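Local coordinates for protein glycerate dehydrogenase/glyoxylate reductase (Thermus thermophilus, PDB 2CUK) that probably reduces glyoxylate and hydroxypyruvate with NADH or NADPH, as a member of the D-isomer specific 2-hydroxyacid dehydrogenase family, at residues Arg7-Lys12 against Arg288-Ala293; Leu14-Glu19 against Asn296-Leu301. All coordinates share one frame; numbering follows the deposited sequence.

Both contacts lie along helix 283-301, and each sets a part of the first strand-loop-helix unit of the chain against it. Contact 1 uses the loop after strand 2-5 and contact 2 the helix 15-19 that follows, so going toward higher numbers on one side also goes toward higher numbers on the other. Their centres are about 11 Å apart. Contact 1 is about 17 Å from the centre of the chain and contact 2 about 26 Å, farther out on the same side. In this family substrate and cofactor bind between two domains; both contacts belong to the smaller domain, and contact 1 also borders the second subunit.

Contact 1. Residues Arg7-Lys12 against Arg288-Ala293; sequences RTLPGK and RMAEVA
L9 meets A290 through a single pair of carbons: CD1 of L9 stands 4.1 Å from CB of A290. This is the only apolar side-chain contact between the two segments, and the carbonyl O of P10 stands nearby, 4.3 Å from CB of A290. L9 reaches the alanine because CG sits anti to its own carbonyl carbon, beside the backbone N (chi1 -52°), and a chi2 near 180° continues the chain, placing CD1 beside the methyl. L9 and A290 are also the nearest pair along the backbones, CA to CA 7.0 Å, a spacing consistent with the small side chain on the helix. At G11, next along, the backbone would bring a beta carbon up against the O of P10, a local restriction that does not come from the helix.

The segment lies in the loop between strand 2-5 and helix 15-19 of the five-stranded parallel sheet domain, and the helix is the one by which the chain, after the nucleotide-binding domain, returns to it. Beyond the loop lies the second subunit, where L9 packs on P134 and P10 on L138 of that neighbouring chain, while T8 OG1 bonds to E135 OE2 there.

The touch is small, 82 Å² in all, and on the exposed flank of the same helix R288 and E291 pair with each other. R288 NH1 donates to E291 OE1 at 3.2 Å in a nearly straight hydrogen bond (171°) that is part of a salt bridge. V292 CG2 lies over the centre of one guanidinium face, which probably helps fix its tilt. The carboxylate oxygen lies in the guanidinium plane, but the donor comes from above the carboxylate plane, 40° out of it.

Contact 2. Residues Leu14-Glu19 against Asn296-Leu301; sequences LDRLRE and NLLAVL
Helix 15-19, the first helix of the five-stranded parallel sheet domain, packs beside the C-terminal part of helix 283-301, with L298 pointing toward the other helix and the end of L17 reaching it. The two short segments run nearly alike, 25° apart, with axes 11.1 Å from each other, and leucine branches span the gap. CD2 of L17 presses on CG of L298 at 3.4 Å, a close approach for two carbons. It also lies 3.6 Å from CD2 of L298. The same L17 CD2 reaches CD2 of L297 at 3.9 Å, so one methyl meets two neighbouring leucines. Behind this layer L17 also packs on V24 and L297 on V68 and A70, which joins the pair of helices to the sheet.

R16 lies along the outer flank. Its CG is anti to the backbone N (chi1 -174°) and the chain stays extended to NE, passing L298 CD1, which comes within 3.5 Å of NE and sits over one face of the guanidinium. An alanine in place of L298 would probably leave a gap beside L17 CD2 and strip the apolar cover from that face, although the salt bridge of R16 to E295 would remain. The arrangement implies an apolar seam bordered on its exposed side by R16, whose methylenes and one guanidinium face pack on leucine while NH1 pairs with E295.

Contact 1. Residues Arg7-Lys12 against Arg288-Ala293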
loop_
_atom_site.group_PDB
_atom_site.type_symbol
_atom_site.label_atom_id
_atom_site.label_comp_id
_atom_site.label_asym_id
_atom_site.label_seq_id
_atom_site.Cartn_x
_atom_site.Cartn_y
_atom_site.Cartn_z
ATOM N N ARG A 7 20.419 -12.145 17.949
ATOM C CA ARG A 7 19.193 -12.650 17.327
ATOM C C ARG A 7 19.515 -13.399 16.040
ATOM O O ARG A 7 20.555 -13.170 15.426
ATOM C CB ARG A 7 18.239 -11.498 16.992
ATOM C CG ARG A 7 17.732 -10.704 18.179
ATOM C CD ARG A 7 16.812 -11.521 19.078
ATOM N NE ARG A 7 16.205 -10.674 20.102
ATOM C CZ ARG A 7 16.889 -10.022 21.038
ATOM N NH1 ARG A 7 18.213 -10.126 21.089
ATOM N NH2 ARG A 7 16.257 -9.245 21.907
ATOM N N THR A 8 18.618 -14.292 15.630
ATOM C CA THR A 8 18.818 -15.032 14.392
ATOM C C THR A 8 18.616 -14.057 13.235
ATOM O O THR A 8 17.740 -13.190 13.290
ATOM C CB THR A 8 17.822 -16.192 14.263
ATOM O OG1 THR A 8 16.494 -15.709 14.489
ATOM C CG2 THR A 8 18.140 -17.279 15.279
ATOM N N LEU A 9 19.425 -14.196 12.192
ATOM C CA LEU A 9 19.347 -13.301 11.043
ATOM C C LEU A 9 18.982 -14.036 9.760
ATOM O O LEU A 9 19.308 -15.211 9.593
ATOM C CB LEU A 9 20.687 -12.587 10.841
ATOM C CG LEU A 9 21.303 -11.875 12.050
ATOM C CD1 LEU A 9 22.634 -11.258 11.637
ATOM C CD2 LEU A 9 20.353 -10.803 12.577
ATOM N N PRO A 10 18.301 -13.345 8.834
ATOM C CA PRO A 10 17.898 -13.943 7.561
ATOM C C PRO A 10 19.085 -13.972 6.609
ATOM O O PRO A 10 19.948 -13.092 6.660
ATOM C CB PRO A 10 16.800 -13.004 7.086
ATOM C CG PRO A 10 17.321 -11.670 7.532
ATOM C CD PRO A 10 17.809 -11.959 8.941
ATOM N N GLY A 11 19.131 -14.980 5.744
ATOM C CA GLY A 11 20.234 -15.082 4.806
ATOM C C GLY A 11 21.415 -15.811 5.419
ATOM O O GLY A 11 21.355 -16.239 6.571
ATOM N N LYS A 12 22.493 -15.947 4.654
ATOM C CA LYS A 12 23.680 -16.645 5.133
ATOM C C LYS A 12 24.911 -15.755 5.265
ATOM O O LYS A 12 26.040 -16.235 5.169
ATOM C CB LYS A 12 23.998 -17.825 4.213
ATOM C CG LYS A 12 23.023 -18.990 4.337
ATOM C CD LYS A 12 23.419 -20.141 3.423
ATOM C CE LYS A 12 22.641 -21.405 3.753
ATOM N NZ LYS A 12 22.913 -21.872 5.145
ATOM N N ARG A 288 20.796 -7.776 3.581
ATOM C CA ARG A 288 21.814 -6.785 3.271
ATOM C C ARG A 288 22.357 -6.183 4.567
ATOM O O ARG A 288 23.558 -5.948 4.697
ATOM C CB ARG A 288 21.221 -5.697 2.365
ATOM C CG ARG A 288 22.167 -4.552 2.025
ATOM C CD ARG A 288 23.448 -5.040 1.365
ATOM N NE ARG A 288 24.359 -3.931 1.091
ATOM C CZ ARG A 288 25.656 -4.072 0.839
ATOM N NH1 ARG A 288 26.206 -5.280 0.826
ATOM N NH2 ARG A 288 26.407 -3.003 0.611
ATOM N N MET A 289 21.471 -5.942 5.528
ATOM C CA MET A 289 21.884 -5.396 6.811
ATOM C C MET A 289 22.868 -6.351 7.480
ATOM O O MET A 289 23.816 -5.920 8.136
ATOM C CB MET A 289 20.668 -5.178 7.716
ATOM C CG MET A 289 19.868 -3.918 7.384
ATOM S SD MET A 289 18.336 -3.761 8.329
ATOM C CE MET A 289 18.975 -3.679 10.021
ATOM N N ALA A 290 22.631 -7.650 7.310
ATOM C CA ALA A 290 23.497 -8.670 7.891
ATOM C C ALA A 290 24.875 -8.631 7.232
ATOM O O ALA A 290 25.893 -8.719 7.915
ATOM C CB ALA A 290 22.869 -10.054 7.722
ATOM N N GLU A 291 24.901 -8.499 5.907
ATOM C CA GLU A 291 26.158 -8.442 5.169
ATOM C C GLU A 291 27.001 -7.250 5.614
ATOM O O GLU A 291 28.213 -7.367 5.786
ATOM C CB GLU A 291 25.907 -8.309 3.663
ATOM C CG GLU A 291 24.982 -9.344 3.060
ATOM C CD GLU A 291 24.799 -9.142 1.564
ATOM O OE1 GLU A 291 24.578 -7.986 1.131
ATOM O OE2 GLU A 291 24.874 -10.141 0.820
ATOM N N VAL A 292 26.352 -6.102 5.785
ATOM C CA VAL A 292 27.045 -4.886 6.195
ATOM C C VAL A 292 27.588 -4.991 7.618
ATOM O O VAL A 292 28.707 -4.554 7.893
ATOM C CB VAL A 292 26.117 -3.654 6.067
ATOM C CG1 VAL A 292 26.810 -2.410 6.598
ATOM C CG2 VAL A 292 25.738 -3.449 4.600
ATOM N N ALA A 293 26.803 -5.564 8.526
ATOM C CA ALA A 293 27.261 -5.722 9.902
ATOM C C ALA A 293 28.455 -6.683 9.912
ATOM O O ALA A 293 29.455 -6.443 10.587
ATOM C CB ALA A 293 26.138 -6.267 10.773
#

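Contact 2. Residues Leu14-Glu19 against Asn296-Leu301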
loop_
_atom_site.group_PDB
_atom_site.type_symbol
_atom_site.label_atom_id
_atom_site.label_comp_id
_atom_site.label_asym_id
_atom_site.label_seq_id
_atom_site.Cartn_x
_atom_site.Cartn_y
_atom_site.Cartn_z
ATOM N N LEU A 14 26.247 -14.630 7.771
ATOM C CA LEU A 14 27.082 -15.107 8.870
ATOM C C LEU A 14 28.083 -16.185 8.451
ATOM O O LEU A 14 29.147 -16.317 9.061
ATOM C CB LEU A 14 26.203 -15.634 10.008
ATOM C CG LEU A 14 25.417 -14.579 10.794
ATOM C CD1 LEU A 14 24.553 -15.257 11.838
ATOM C CD2 LEU A 14 26.377 -13.601 11.450
ATOM N N ASP A 15 27.747 -16.950 7.414
ATOM C CA ASP A 15 28.629 -18.011 6.932
ATOM C C ASP A 15 30.031 -17.488 6.633
ATOM O O ASP A 15 31.008 -18.229 6.726
ATOM C CB ASP A 15 28.052 -18.671 5.674
ATOM C CG ASP A 15 26.972 -19.696 5.985
ATOM O OD1 ASP A 15 26.740 -19.984 7.177
ATOM O OD2 ASP A 15 26.359 -20.224 5.032
ATOM N N ARG A 16 30.128 -16.214 6.270
ATOM C CA ARG A 16 31.420 -15.617 5.967
ATOM C C ARG A 16 32.300 -15.670 7.214
ATOM O O ARG A 16 33.494 -15.966 7.133
ATOM C CB ARG A 16 31.234 -14.170 5.511
ATOM C CG ARG A 16 32.508 -13.505 5.033
ATOM C CD ARG A 16 32.244 -12.079 4.584
ATOM N NE ARG A 16 33.460 -11.418 4.117
ATOM C CZ ARG A 16 33.512 -10.155 3.709
ATOM N NH1 ARG A 16 32.411 -9.414 3.713
ATOM N NH2 ARG A 16 34.660 -9.631 3.297
ATOM N N LEU A 17 31.697 -15.388 8.365
ATOM C CA LEU A 17 32.422 -15.413 9.637
ATOM C C LEU A 17 32.893 -16.836 9.934
ATOM O O LEU A 17 34.004 -17.071 10.388
ATOM C CB LEU A 17 31.490 -14.982 10.770
ATOM C CG LEU A 17 31.023 -13.517 10.704
ATOM C CD1 LEU A 17 30.175 -13.154 11.918
ATOM C CD2 LEU A 17 32.173 -12.503 10.674
ATOM N N ARG A 18 31.969 -17.796 9.719
ATOM C CA ARG A 18 32.308 -19.202 9.950
ATOM C C ARG A 18 33.453 -19.662 9.032
ATOM O O ARG A 18 34.343 -20.415 9.412
ATOM C CB ARG A 18 31.048 -20.050 9.701
ATOM C CG ARG A 18 29.868 -19.673 10.610
ATOM C CD ARG A 18 28.722 -20.700 10.525
ATOM N NE ARG A 18 27.620 -20.357 11.437
ATOM C CZ ARG A 18 26.649 -19.558 10.955
ATOM N NH1 ARG A 18 26.723 -19.101 9.717
ATOM N NH2 ARG A 18 25.598 -19.248 11.722
ATOM N N GLU A 19 33.385 -19.199 7.761
ATOM C CA GLU A 19 34.430 -19.487 6.777
ATOM C C GLU A 19 35.810 -19.000 7.244
ATOM O O GLU A 19 36.856 -19.463 6.791
ATOM C CB GLU A 19 34.077 -18.719 5.505
ATOM C CG GLU A 19 33.551 -19.602 4.376
ATOM C CD GLU A 19 32.615 -18.785 3.514
ATOM O OE1 GLU A 19 32.768 -17.573 3.472
ATOM O OE2 GLU A 19 31.703 -19.366 2.929
ATOM N N ASN A 296 31.656 -4.914 8.554
ATOM C CA ASN A 296 32.214 -4.037 9.576
ATOM C C ASN A 296 32.933 -4.826 10.673
ATOM O O ASN A 296 34.053 -4.485 11.055
ATOM C CB ASN A 296 31.106 -3.175 10.195
ATOM C CG ASN A 296 30.774 -1.954 9.351
ATOM O OD1 ASN A 296 31.513 -0.965 9.345
ATOM N ND2 ASN A 296 29.662 -2.021 8.623
ATOM N N LEU A 297 32.294 -5.878 11.174
ATOM C CA LEU A 297 32.897 -6.685 12.229
ATOM C C LEU A 297 34.204 -7.330 11.771
ATOM O O LEU A 297 35.217 -7.230 12.460
ATOM C CB LEU A 297 31.913 -7.756 12.718
ATOM C CG LEU A 297 32.368 -8.642 13.885
ATOM C CD1 LEU A 297 31.164 -9.102 14.687
ATOM C CD2 LEU A 297 33.157 -9.834 13.364
ATOM N N LEU A 298 34.188 -7.987 10.614
ATOM C CA LEU A 298 35.399 -8.621 10.101
ATOM C C LEU A 298 36.500 -7.589 9.896
ATOM O O LEU A 298 37.664 -7.843 10.203
ATOM C CB LEU A 298 35.124 -9.342 8.777
ATOM C CG LEU A 298 34.519 -10.746 8.874
ATOM C CD1 LEU A 298 34.235 -11.285 7.481
ATOM C CD2 LEU A 298 35.483 -11.663 9.609
ATOM N N ALA A 299 36.126 -6.426 9.374
ATOM C CA ALA A 299 37.087 -5.356 9.130
ATOM C C ALA A 299 37.885 -5.040 10.394
ATOM O O ALA A 299 39.116 -5.016 10.369
ATOM C CB ALA A 299 36.369 -4.106 8.644
ATOM N N VAL A 300 37.180 -4.804 11.497
ATOM C CA VAL A 300 37.836 -4.483 12.757
ATOM C C VAL A 300 38.690 -5.642 13.268
ATOM O O VAL A 300 39.784 -5.427 13.786
ATOM C CB VAL A 300 36.812 -4.097 13.847
ATOM C CG1 VAL A 300 37.528 -3.809 15.161
ATOM C CG2 VAL A 300 36.024 -2.877 13.408
ATOM N N LEU A 301 38.200 -6.869 13.121
ATOM C CA LEU A 301 38.954 -8.027 13.589
ATOM C C LEU A 301 40.196 -8.301 12.749
ATOM O O LEU A 301 41.111 -8.991 13.195
ATOM C CB LEU A 301 38.066 -9.274 13.615
ATOM C CG LEU A 301 36.871 -9.255 14.573
ATOM C CD1 LEU A 301 36.233 -10.638 14.596
ATOM C CD2 LEU A 301 37.320 -8.860 15.975
#